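Local coordinates for uncharacterized protein ydaL (Escherichia coli, PDB 3QD7) that binds DNA and has DNA endonuclease activity, as a stand-alone small MutS-related protein whose Smr domain makes up most of this chain, at residues Lys38-Leu52 / Asp74-Gly86. Residues are numbered along the deposited sequence; the frame is centred on the assembly and turned at random.
Sequences KLRSGKYPQQASLNL and DGLRNVLIIHGKG
Leu50 of strand 49-51 lies between Leu80 and Ile82 of strand 78-82, giving its N-H to the first carbonyl and taking the amide of the second on its own; the axes of the two short strands come within 4.6 Å and their directions differ by 13°, a parallel pair, and two further bonds, Leu80 N to Ala48 O and Leu52 N to Ile82 O, lengthen the pairing. On one face of the sheet Ser49 CB rests on Leu80 CB at 3.8 Å, and on the other Leu52 CD2 meets Ile81 CG2 at 3.5 Å, where Leu52 also packs on helices 57-73 and 92-105, and Ile81 on the latter. The loop before strand 49-51 folds back across the start of its neighbour. There the Tyr44 ring takes Asn78 ND2 over one face, 3.7 Å above its plane and displaced toward the rim near CZ, while Val79 lies at its edge, with CE1 3.3 Å from Val79 O. With CG anti to the carbonyl carbon (chi1 -62°), the ring leans toward strand 78-82 and its OH reaches Leu39 O at 3.0 Å, tying loop to helix; Tyr127 stacks on the ring. An alanine here would leave Leu39 O without that donor and is likely to free the Asn78 amide to turn. Asn78 ND2 also lies 2.9 Å from Lys43 O, and a water bonds its OD1. Lys38, bent at chi3 (81°), crosses Arg77 at about a right angle and brings NZ to Arg77 O at 3.1 Å and to Leu130 O. The paired strands and intervening helix 57-73 form a beta-alpha-beta unit at the edge of the Smr domain's mixed sheet.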
loop_
_atom_site.group_PDB
_atom_site.type_symbol
_atom_site.label_atom_id
_atom_site.label_comp_id
_atom_site.label_asym_id
_atom_site.label_seq_id
_atom_site.Cartn_x
_atom_site.Cartn_y
_atom_site.Cartn_z
ATOM N N LYS A 38 -8.450 0.111 -13.120
ATOM C CA LYS A 38 -8.629 -0.804 -11.996
ATOM C C LYS A 38 -8.437 -0.089 -10.666
ATOM O O LYS A 38 -9.089 -0.424 -9.677
ATOM C CB LYS A 38 -7.638 -1.974 -12.133
ATOM C CG LYS A 38 -8.020 -3.233 -11.402
ATOM C CD LYS A 38 -7.143 -4.396 -11.833
ATOM C CE LYS A 38 -5.816 -4.378 -11.121
ATOM N NZ LYS A 38 -5.190 -5.726 -11.017
ATOM N N LEU A 39 -7.546 0.903 -10.643
ATOM C CA LEU A 39 -7.260 1.663 -9.432
ATOM C C LEU A 39 -8.391 2.603 -9.092
ATOM O O LEU A 39 -8.756 2.732 -7.919
ATOM C CB LEU A 39 -5.974 2.480 -9.570
ATOM C CG LEU A 39 -4.602 1.801 -9.568
ATOM C CD1 LEU A 39 -3.471 2.812 -9.772
ATOM C CD2 LEU A 39 -4.399 1.056 -8.283
ATOM N N ARG A 40 -8.932 3.258 -10.123
ATOM C CA ARG A 40 -9.929 4.323 -9.979
ATOM C C ARG A 40 -11.323 3.757 -9.716
ATOM O O ARG A 40 -11.973 4.104 -8.722
ATOM C CB ARG A 40 -9.964 5.170 -11.265
ATOM C CG ARG A 40 -10.156 6.662 -11.033
ATOM C CD ARG A 40 -10.788 7.355 -12.249
ATOM N NE ARG A 40 -11.301 8.677 -11.869
ATOM C CZ ARG A 40 -12.556 8.930 -11.493
ATOM N NH1 ARG A 40 -13.470 7.959 -11.452
ATOM N NH2 ARG A 40 -12.901 10.172 -11.161
ATOM N N SER A 41 -11.745 2.872 -10.620
ATOM C CA SER A 41 -13.094 2.316 -10.698
ATOM C C SER A 41 -13.163 0.900 -10.098
ATOM O O SER A 41 -14.106 0.142 -10.354
ATOM C CB SER A 41 -13.533 2.331 -12.181
ATOM O OG SER A 41 -14.553 1.376 -12.469
ATOM N N GLY A 42 -12.157 0.548 -9.297
ATOM C CA GLY A 42 -12.158 -0.712 -8.569
ATOM C C GLY A 42 -13.172 -0.736 -7.425
ATOM O O GLY A 42 -13.674 0.300 -6.981
ATOM N N LYS A 43 -13.481 -1.939 -6.966
ATOM C CA LYS A 43 -14.393 -2.149 -5.868
ATOM C C LYS A 43 -13.537 -2.337 -4.621
ATOM O O LYS A 43 -12.633 -3.171 -4.624
ATOM C CB LYS A 43 -15.200 -3.419 -6.153
ATOM C CG LYS A 43 -16.606 -3.428 -5.600
ATOM C CD LYS A 43 -17.203 -4.827 -5.682
ATOM C CE LYS A 43 -18.302 -5.001 -4.629
ATOM N NZ LYS A 43 -18.314 -6.408 -4.104
ATOM N N TYR A 44 -13.791 -1.564 -3.563
ATOM C CA TYR A 44 -13.019 -1.737 -2.324
ATOM C C TYR A 44 -13.854 -2.074 -1.096
ATOM O O TYR A 44 -14.017 -1.233 -0.218
ATOM C CB TYR A 44 -12.139 -0.526 -2.036
ATOM C CG TYR A 44 -11.110 -0.279 -3.104
ATOM C CD1 TYR A 44 -9.805 -0.776 -2.981
ATOM C CD2 TYR A 44 -11.442 0.453 -4.248
ATOM C CE1 TYR A 44 -8.851 -0.531 -3.959
ATOM C CE2 TYR A 44 -10.507 0.693 -5.232
ATOM C CZ TYR A 44 -9.228 0.196 -5.080
ATOM O OH TYR A 44 -8.339 0.452 -6.069
ATOM N N PRO A 45 -14.359 -3.321 -1.019
ATOM C CA PRO A 45 -15.105 -3.744 0.158
ATOM C C PRO A 45 -14.205 -3.788 1.405
ATOM O O PRO A 45 -12.975 -3.656 1.301
ATOM C CB PRO A 45 -15.586 -5.149 -0.225
ATOM C CG PRO A 45 -14.593 -5.646 -1.208
ATOM C CD PRO A 45 -14.120 -4.434 -1.960
ATOM N N GLN A 46 -14.804 -3.975 2.574
ATOM C CA GLN A 46 -14.032 -3.937 3.812
ATOM C C GLN A 46 -12.882 -4.950 3.875
ATOM O O GLN A 46 -11.830 -4.652 4.429
ATOM C CB GLN A 46 -14.943 -4.126 5.011
ATOM C CG GLN A 46 -14.233 -3.964 6.344
ATOM C CD GLN A 46 -15.106 -4.438 7.480
ATOM O OE1 GLN A 46 -16.313 -4.642 7.303
ATOM N NE2 GLN A 46 -14.511 -4.626 8.650
ATOM N N GLN A 47 -13.081 -6.141 3.325
ATOM C CA GLN A 47 -12.084 -7.182 3.457
ATOM C C GLN A 47 -10.896 -6.967 2.509
ATOM O O GLN A 47 -9.883 -7.669 2.583
ATOM C CB GLN A 47 -12.716 -8.589 3.313
ATOM C CG GLN A 47 -13.185 -8.989 1.921
ATOM C CD GLN A 47 -14.587 -8.462 1.554
ATOM O OE1 GLN A 47 -14.972 -8.507 0.385
ATOM N NE2 GLN A 47 -15.351 -7.962 2.551
ATOM N N ALA A 48 -11.035 -5.989 1.623
ATOM C CA ALA A 48 -9.978 -5.629 0.665
ATOM C C ALA A 48 -9.238 -4.453 1.194
ATOM O O ALA A 48 -8.548 -3.794 0.443
ATOM C CB ALA A 48 -10.575 -5.263 -0.675
ATOM N N SER A 49 -9.399 -4.138 2.478
ATOM C CA SER A 49 -8.724 -2.974 3.013
ATOM C C SER A 49 -7.929 -3.296 4.277
ATOM O O SER A 49 -8.260 -4.217 5.000
ATOM C CB SER A 49 -9.712 -1.815 3.213
ATOM O OG SER A 49 -10.483 -1.987 4.380
ATOM N N LEU A 50 -6.833 -2.575 4.482
ATOM C CA LEU A 50 -5.931 -2.826 5.575
ATOM C C LEU A 50 -5.766 -1.545 6.390
ATOM O O LEU A 50 -5.273 -0.545 5.885
ATOM C CB LEU A 50 -4.574 -3.303 5.030
ATOM C CG LEU A 50 -3.456 -3.497 6.050
ATOM C CD1 LEU A 50 -3.759 -4.722 6.947
ATOM C CD2 LEU A 50 -2.098 -3.637 5.370
ATOM N N ASN A 51 -6.147 -1.597 7.660
ATOM C CA ASN A 51 -6.091 -0.452 8.555
ATOM C C ASN A 51 -4.846 -0.415 9.470
ATOM O O ASN A 51 -4.727 -1.194 10.430
ATOM C CB ASN A 51 -7.423 -0.389 9.342
ATOM C CG ASN A 51 -7.475 0.738 10.359
ATOM O OD1 ASN A 51 -8.453 0.863 11.092
ATOM N ND2 ASN A 51 -6.457 1.550 10.412
ATOM N N LEU A 52 -3.928 0.514 9.171
ATOM C CA LEU A 52 -2.617 0.624 9.835
ATOM C C LEU A 52 -2.543 1.772 10.835
ATOM O O LEU A 52 -1.457 2.091 11.363
ATOM C CB LEU A 52 -1.555 0.901 8.782
ATOM C CG LEU A 52 -0.716 -0.217 8.173
ATOM C CD1 LEU A 52 -1.398 -1.540 8.243
ATOM C CD2 LEU A 52 -0.267 0.144 6.753
ATOM N N ASP A 74 -6.451 -14.921 -2.112
ATOM C CA ASP A 74 -7.928 -14.879 -2.317
ATOM C C ASP A 74 -8.356 -14.351 -3.686
ATOM O O ASP A 74 -9.550 -14.173 -3.933
ATOM C CB ASP A 74 -8.652 -14.096 -1.195
ATOM C CG ASP A 74 -8.503 -14.763 0.177
ATOM O OD1 ASP A 74 -8.410 -16.016 0.216
ATOM O OD2 ASP A 74 -8.465 -14.046 1.210
ATOM N N GLY A 75 -7.387 -14.096 -4.562
ATOM C CA GLY A 75 -7.658 -13.525 -5.890
ATOM C C GLY A 75 -8.136 -12.073 -5.921
ATOM O O GLY A 75 -8.860 -11.680 -6.835
ATOM N N LEU A 76 -7.726 -11.266 -4.940
ATOM C CA LEU A 76 -8.082 -9.827 -4.944
ATOM C C LEU A 76 -7.244 -9.078 -5.968
ATOM O O LEU A 76 -6.034 -9.254 -6.026
ATOM C CB LEU A 76 -7.897 -9.199 -3.557
ATOM C CG LEU A 76 -9.022 -9.340 -2.518
ATOM C CD1 LEU A 76 -9.388 -10.768 -2.260
ATOM C CD2 LEU A 76 -8.648 -8.681 -1.213
ATOM N N ARG A 77 -7.892 -8.240 -6.761
ATOM C CA ARG A 77 -7.237 -7.524 -7.843
ATOM C C ARG A 77 -6.873 -6.104 -7.434
ATOM O O ARG A 77 -6.047 -5.464 -8.063
ATOM C CB ARG A 77 -8.113 -7.539 -9.087
ATOM C CG ARG A 77 -8.287 -8.949 -9.644
ATOM C CD ARG A 77 -9.287 -8.967 -10.767
ATOM N NE ARG A 77 -8.726 -8.371 -11.970
ATOM C CZ ARG A 77 -9.459 -7.868 -12.956
ATOM N NH1 ARG A 77 -8.864 -7.373 -14.030
ATOM N NH2 ARG A 77 -10.790 -7.861 -12.868
ATOM N N ASN A 78 -7.497 -5.628 -6.370
ATOM C CA ASN A 78 -7.142 -4.342 -5.788
ATOM C C ASN A 78 -7.451 -4.281 -4.318
ATOM O O ASN A 78 -8.397 -4.890 -3.844
ATOM C CB ASN A 78 -7.772 -3.173 -6.537
ATOM C CG ASN A 78 -9.168 -3.474 -7.000
ATOM O OD1 ASN A 78 -9.383 -3.824 -8.167
ATOM N ND2 ASN A 78 -10.133 -3.352 -6.089
ATOM N N VAL A 79 -6.601 -3.563 -3.596
ATOM C CA VAL A 79 -6.759 -3.426 -2.164
ATOM C C VAL A 79 -6.507 -1.994 -1.777
ATOM O O VAL A 79 -5.907 -1.224 -2.548
ATOM C CB VAL A 79 -5.859 -4.398 -1.370
ATOM C CG1 VAL A 79 -6.261 -5.813 -1.682
ATOM C CG2 VAL A 79 -4.348 -4.184 -1.695
ATOM N N LEU A 80 -7.019 -1.645 -0.605
ATOM C CA LEU A 80 -6.866 -0.332 -0.018
ATOM C C LEU A 80 -5.977 -0.409 1.209
ATOM O O LEU A 80 -6.223 -1.206 2.121
ATOM C CB LEU A 80 -8.252 0.207 0.408
ATOM C CG LEU A 80 -8.291 1.585 1.083
ATOM C CD1 LEU A 80 -7.849 2.653 0.081
ATOM C CD2 LEU A 80 -9.710 1.848 1.527
ATOM N N ILE A 81 -4.951 0.433 1.273
ATOM C CA ILE A 81 -4.181 0.511 2.505
ATOM C C ILE A 81 -4.330 1.875 3.168
ATOM O O ILE A 81 -4.069 2.900 2.550
ATOM C CB ILE A 81 -2.684 0.169 2.289
ATOM C CG1 ILE A 81 -2.509 -1.193 1.583
ATOM C CG2 ILE A 81 -1.934 0.202 3.637
ATOM C CD1 ILE A 81 -1.060 -1.457 1.230
ATOM N N ILE A 82 -4.702 1.858 4.448
ATOM C CA ILE A 82 -4.963 3.058 5.224
ATOM C C ILE A 82 -3.811 3.339 6.174
ATOM O O ILE A 82 -3.631 2.646 7.193
ATOM C CB ILE A 82 -6.276 2.920 6.058
ATOM C CG1 ILE A 82 -7.400 2.327 5.178
ATOM C CG2 ILE A 82 -6.676 4.285 6.680
ATOM C CD1 ILE A 82 -8.560 1.665 5.934
ATOM N N HIS A 83 -3.022 4.351 5.842
ATOM C CA HIS A 83 -1.875 4.733 6.684
ATOM C C HIS A 83 -2.136 5.967 7.555
ATOM O O HIS A 83 -1.509 6.121 8.599
ATOM C CB HIS A 83 -0.643 4.956 5.821
ATOM C CG HIS A 83 -0.897 5.848 4.655
ATOM N ND1 HIS A 83 -0.936 5.382 3.361
ATOM C CD2 HIS A 83 -1.151 7.176 4.591
ATOM C CE1 HIS A 83 -1.194 6.386 2.548
ATOM N NE2 HIS A 83 -1.344 7.482 3.272
ATOM N N GLY A 84 -3.054 6.836 7.126
ATOM C CA GLY A 84 -3.362 8.047 7.875
ATOM C C GLY A 84 -2.711 9.286 7.281
ATOM O O GLY A 84 -1.845 9.184 6.419
ATOM N N LYS A 85 -3.144 10.459 7.749
ATOM C CA LYS A 85 -2.598 11.741 7.293
ATOM C C LYS A 85 -1.717 12.320 8.393
ATOM O O LYS A 85 -2.068 12.290 9.565
ATOM C CB LYS A 85 -3.720 12.733 6.926
ATOM C CG LYS A 85 -4.832 12.182 6.027
ATOM C CD LYS A 85 -5.916 13.228 5.754
ATOM C CE LYS A 85 -7.056 12.678 4.872
ATOM N NZ LYS A 85 -7.959 13.811 4.387
ATOM N N GLY A 86 -0.556 12.826 8.011
ATOM C CA GLY A 86 0.387 13.397 8.968
ATOM C C GLY A 86 0.374 14.910 8.925
ATOM O O GLY A 86 -0.021 15.508 7.933
HETATM O O HOH W 1 -12.481 -4.696 -8.554
#